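Local structure of protein Kinase A (Toxoplasma gondii, 5J3U) at residues Gln18-Asn23 and Asp157-Thr161. The protein binds cAMP through two cyclic nucleotide-binding domains and probably acts as the regulatory, inhibitory partner of a protein kinase A catalytic subunit. Residues are numbered along the deposited sequence.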
ATOM      1  N   GLN A  18       7.212  -1.094   0.613  1.00 20.07           N
ATOM      2  CA  GLN A  18       5.962  -0.305   0.505  1.00 21.80           C
ATOM      3  C   GLN A  18       5.110  -0.556  -0.736  1.00 22.06           C
ATOM      4  O   GLN A  18       3.973  -0.093  -0.797  1.00 22.61           O
ATOM      5  CB  GLN A  18       6.270   1.196   0.626  1.00 25.86           C
ATOM      6  CG  GLN A  18       6.761   1.593   2.013  1.00 27.60           C
ATOM      7  CD  GLN A  18       5.849   1.070   3.122  1.00 33.01           C
ATOM      8  OE1 GLN A  18       4.655   1.305   3.102  1.00 33.06           O
ATOM      9  NE2 GLN A  18       6.417   0.310   4.058  1.00 37.15           N
ATOM     10  N   SER A  19       5.625  -1.273  -1.715  1.00 20.69           N
ATOM     11  CA  SER A  19       4.924  -1.465  -2.976  1.00 21.55           C
ATOM     12  C   SER A  19       3.869  -2.541  -2.779  1.00 23.71           C
ATOM     13  O   SER A  19       4.187  -3.643  -2.323  1.00 22.91           O
ATOM     14  CB  SER A  19       5.885  -1.923  -4.032  1.00 22.46           C
ATOM     15  OG  SER A  19       5.254  -2.079  -5.285  1.00 23.10           O
ATOM     16  N   PHE A  20       2.620  -2.285  -3.184  1.00 22.78           N
ATOM     17  CA  PHE A  20       1.589  -3.285  -2.933  1.00 21.87           C
ATOM     18  C   PHE A  20       1.931  -4.721  -3.311  1.00 22.36           C
ATOM     19  O   PHE A  20       1.729  -5.580  -2.470  1.00 19.83           O
ATOM     20  CB  PHE A  20       0.257  -2.915  -3.561  1.00 21.78           C
ATOM     21  CG  PHE A  20      -0.305  -1.660  -3.031  1.00 22.21           C
ATOM     22  CD1 PHE A  20      -0.728  -1.568  -1.705  1.00 22.42           C
ATOM     23  CD2 PHE A  20      -0.419  -0.551  -3.838  1.00 26.00           C
ATOM     24  CE1 PHE A  20      -1.182  -0.368  -1.205  1.00 22.10           C
ATOM     25  CE2 PHE A  20      -0.931   0.655  -3.344  1.00 26.84           C
ATOM     26  CZ  PHE A  20      -1.319   0.736  -2.024  1.00 24.20           C
ATOM     27  N   LEU A  21       2.456  -4.994  -4.511  1.00 20.39           N
ATOM     28  CA  LEU A  21       2.642  -6.404  -4.888  1.00 24.75           C
ATOM     29  C   LEU A  21       3.745  -7.100  -4.106  1.00 19.21           C
ATOM     30  O   LEU A  21       3.793  -8.303  -4.108  1.00 22.29           O
ATOM     31  CB  LEU A  21       2.912  -6.603  -6.375  1.00 31.58           C
ATOM     32  CG  LEU A  21       1.762  -6.270  -7.314  1.00 36.32           C
ATOM     33  CD1 LEU A  21       2.216  -6.635  -8.708  1.00 36.70           C
ATOM     34  CD2 LEU A  21       0.430  -6.946  -6.946  1.00 38.78           C
ATOM     35  N   PHE A  22       4.643  -6.339  -3.495  1.00 15.58           N
ATOM     36  CA  PHE A  22       5.787  -6.911  -2.756  1.00 14.39           C
ATOM     37  C   PHE A  22       5.651  -6.892  -1.260  1.00 15.12           C
ATOM     38  O   PHE A  22       6.458  -7.477  -0.575  1.00 14.76           O
ATOM     39  CB  PHE A  22       7.082  -6.200  -3.155  1.00 14.31           C
ATOM     40  CG  PHE A  22       7.338  -6.252  -4.605  1.00 15.69           C
ATOM     41  CD1 PHE A  22       6.840  -5.281  -5.429  1.00 18.06           C
ATOM     42  CD2 PHE A  22       8.088  -7.288  -5.171  1.00 16.32           C
ATOM     43  CE1 PHE A  22       7.089  -5.319  -6.806  1.00 18.47           C
ATOM     44  CE2 PHE A  22       8.291  -7.366  -6.531  1.00 16.48           C
ATOM     45  CZ  PHE A  22       7.797  -6.380  -7.349  1.00 17.32           C
ATOM     46  N   ASN A  23       4.610  -6.231  -0.733  1.00 14.87           N
ATOM     47  CA  ASN A  23       4.539  -5.944   0.693  1.00 15.34           C
ATOM     48  C   ASN A  23       4.422  -7.172   1.573  1.00 15.98           C
ATOM     49  O   ASN A  23       4.822  -7.109   2.698  1.00 17.74           O
ATOM     50  CB  ASN A  23       3.323  -4.990   0.918  1.00 15.42           C
ATOM     51  CG  ASN A  23       3.114  -4.613   2.353  1.00 15.68           C
ATOM     52  OD1 ASN A  23       2.249  -5.155   3.027  1.00 15.42           O
ATOM     53  ND2 ASN A  23       3.911  -3.694   2.837  1.00 16.52           N
ATOM     54  N   ASP A 157      -7.145  -4.038  -2.478  1.00 16.57           N
ATOM     55  CA  ASP A 157      -6.030  -3.710  -3.379  1.00 19.30           C
ATOM     56  C   ASP A 157      -5.128  -2.583  -2.888  1.00 17.72           C
ATOM     57  O   ASP A 157      -4.019  -2.469  -3.340  1.00 19.53           O
ATOM     58  CB  ASP A 157      -6.561  -3.275  -4.748  1.00 21.94           C
ATOM     59  CG  ASP A 157      -7.094  -4.442  -5.588  1.00 27.49           C
ATOM     60  OD1 ASP A 157      -6.847  -5.612  -5.236  1.00 28.61           O
ATOM     61  OD2 ASP A 157      -7.824  -4.180  -6.578  1.00 35.16           O
ATOM     62  N   ALA A 158      -5.594  -1.754  -1.956  1.00 16.34           N
ATOM     63  CA  ALA A 158      -4.818  -0.651  -1.354  1.00 14.94           C
ATOM     64  C   ALA A 158      -4.295  -0.912   0.098  1.00 14.00           C
ATOM     65  O   ALA A 158      -3.812   0.038   0.792  1.00 13.56           O
ATOM     66  CB  ALA A 158      -5.691   0.577  -1.341  1.00 14.77           C
ATOM     67  N   LEU A 159      -4.431  -2.131   0.589  1.00 13.49           N
ATOM     68  CA  LEU A 159      -3.957  -2.483   1.939  1.00 12.41           C
ATOM     69  C   LEU A 159      -2.510  -2.950   1.985  1.00 12.81           C
ATOM     70  O   LEU A 159      -2.043  -3.614   1.047  1.00 12.89           O
ATOM     71  CB  LEU A 159      -4.821  -3.586   2.525  1.00 12.21           C
ATOM     72  CG  LEU A 159      -6.263  -3.219   2.804  1.00 11.95           C
ATOM     73  CD1 LEU A 159      -7.028  -4.356   3.404  1.00 12.50           C
ATOM     74  CD2 LEU A 159      -6.383  -2.015   3.735  1.00 11.57           C
ATOM     75  N   ARG A 160      -1.818  -2.580   3.063  1.00 11.46           N
ATOM     76  CA  ARG A 160      -0.512  -3.134   3.448  1.00 11.23           C
ATOM     77  C   ARG A 160      -0.638  -3.750   4.818  1.00 11.81           C
ATOM     78  O   ARG A 160      -1.660  -3.533   5.466  1.00 11.54           O
ATOM     79  CB  ARG A 160       0.568  -2.067   3.444  1.00 12.69           C
ATOM     80  CG  ARG A 160       0.768  -1.424   2.093  1.00 14.53           C
ATOM     81  CD  ARG A 160       1.692  -0.230   2.254  1.00 17.89           C
ATOM     82  NE  ARG A 160       1.999   0.456   1.023  1.00 20.95           N
ATOM     83  CZ  ARG A 160       1.267   1.412   0.447  1.00 23.24           C
ATOM     84  NH1 ARG A 160       0.084   1.809   0.941  1.00 23.28           N
ATOM     85  NH2 ARG A 160       1.713   1.946  -0.694  1.00 23.72           N
ATOM     86  N   THR A 161       0.270  -4.640   5.179  1.00 11.94           N
ATOM     87  CA  THR A 161       0.234  -5.310   6.499  1.00 13.51           C
ATOM     88  C   THR A 161       1.440  -4.910   7.280  1.00 13.80           C
ATOM     89  O   THR A 161       2.535  -4.839   6.719  1.00 12.29           O
ATOM     90  CB  THR A 161       0.155  -6.834   6.365  1.00 14.14           C
ATOM     91  OG1 THR A 161      -1.141  -7.146   5.824  1.00 17.99           O
ATOM     92  CG2 THR A 161       0.307  -7.535   7.677  1.00 14.38           C
TER
HETATM   93  O   HOH W   1       3.832  -2.613   5.474  1.00 18.51           O
HETATM   94  O   HOH W   2       4.055  -6.533   5.357  1.00 29.44           O
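R160, F20 and N23 account for most of the 370 Å² buried where Q18-N23, the passage from helix 6-18 into the loop before helix 27-36, meets D157-T161, which lead into and form part of strand 159-165. As in PKA regulatory subunits, the two helices and their loop correspond to the N3A motif of the first cyclic nucleotide-binding domain; the strand opens the β sandwich of the second. R160 has the most surface covered, 109 Å²: its chain, extended through chi2 and chi3, carries the guanidinium back to the carbonyl of Q18, which accepts two hydrogen bonds, from R160 NE (2.7 Å to Q18 O, N-H...O 158°) and R160 NH2 (3.0 Å to Q18 O, 137°). R160 NH1 also has a long, weak ion pair with E239. The ring of F20 lies against one guanidinium face, F20 CE1 3.3 Å from R160 NH1; R160 NH2 sits over one ring face, D157 O over the opposite one, and L159 O approaches the edge, 3.7 Å from F20 CD1. N23 OD1 accepts a hydrogen bond from T161 N (3.0 Å, N-H...O 169°), and N23 ND2, which also donates to R17 O, reaches T161 O through a water (2.9 Å from each atom). With directional hydrogen bonds, a ring packed on guanidinium and backbone, and little apolar side-chain packing, the interdomain contact depends on precise placement of R160, F20, N23 and the Q18 carbonyl.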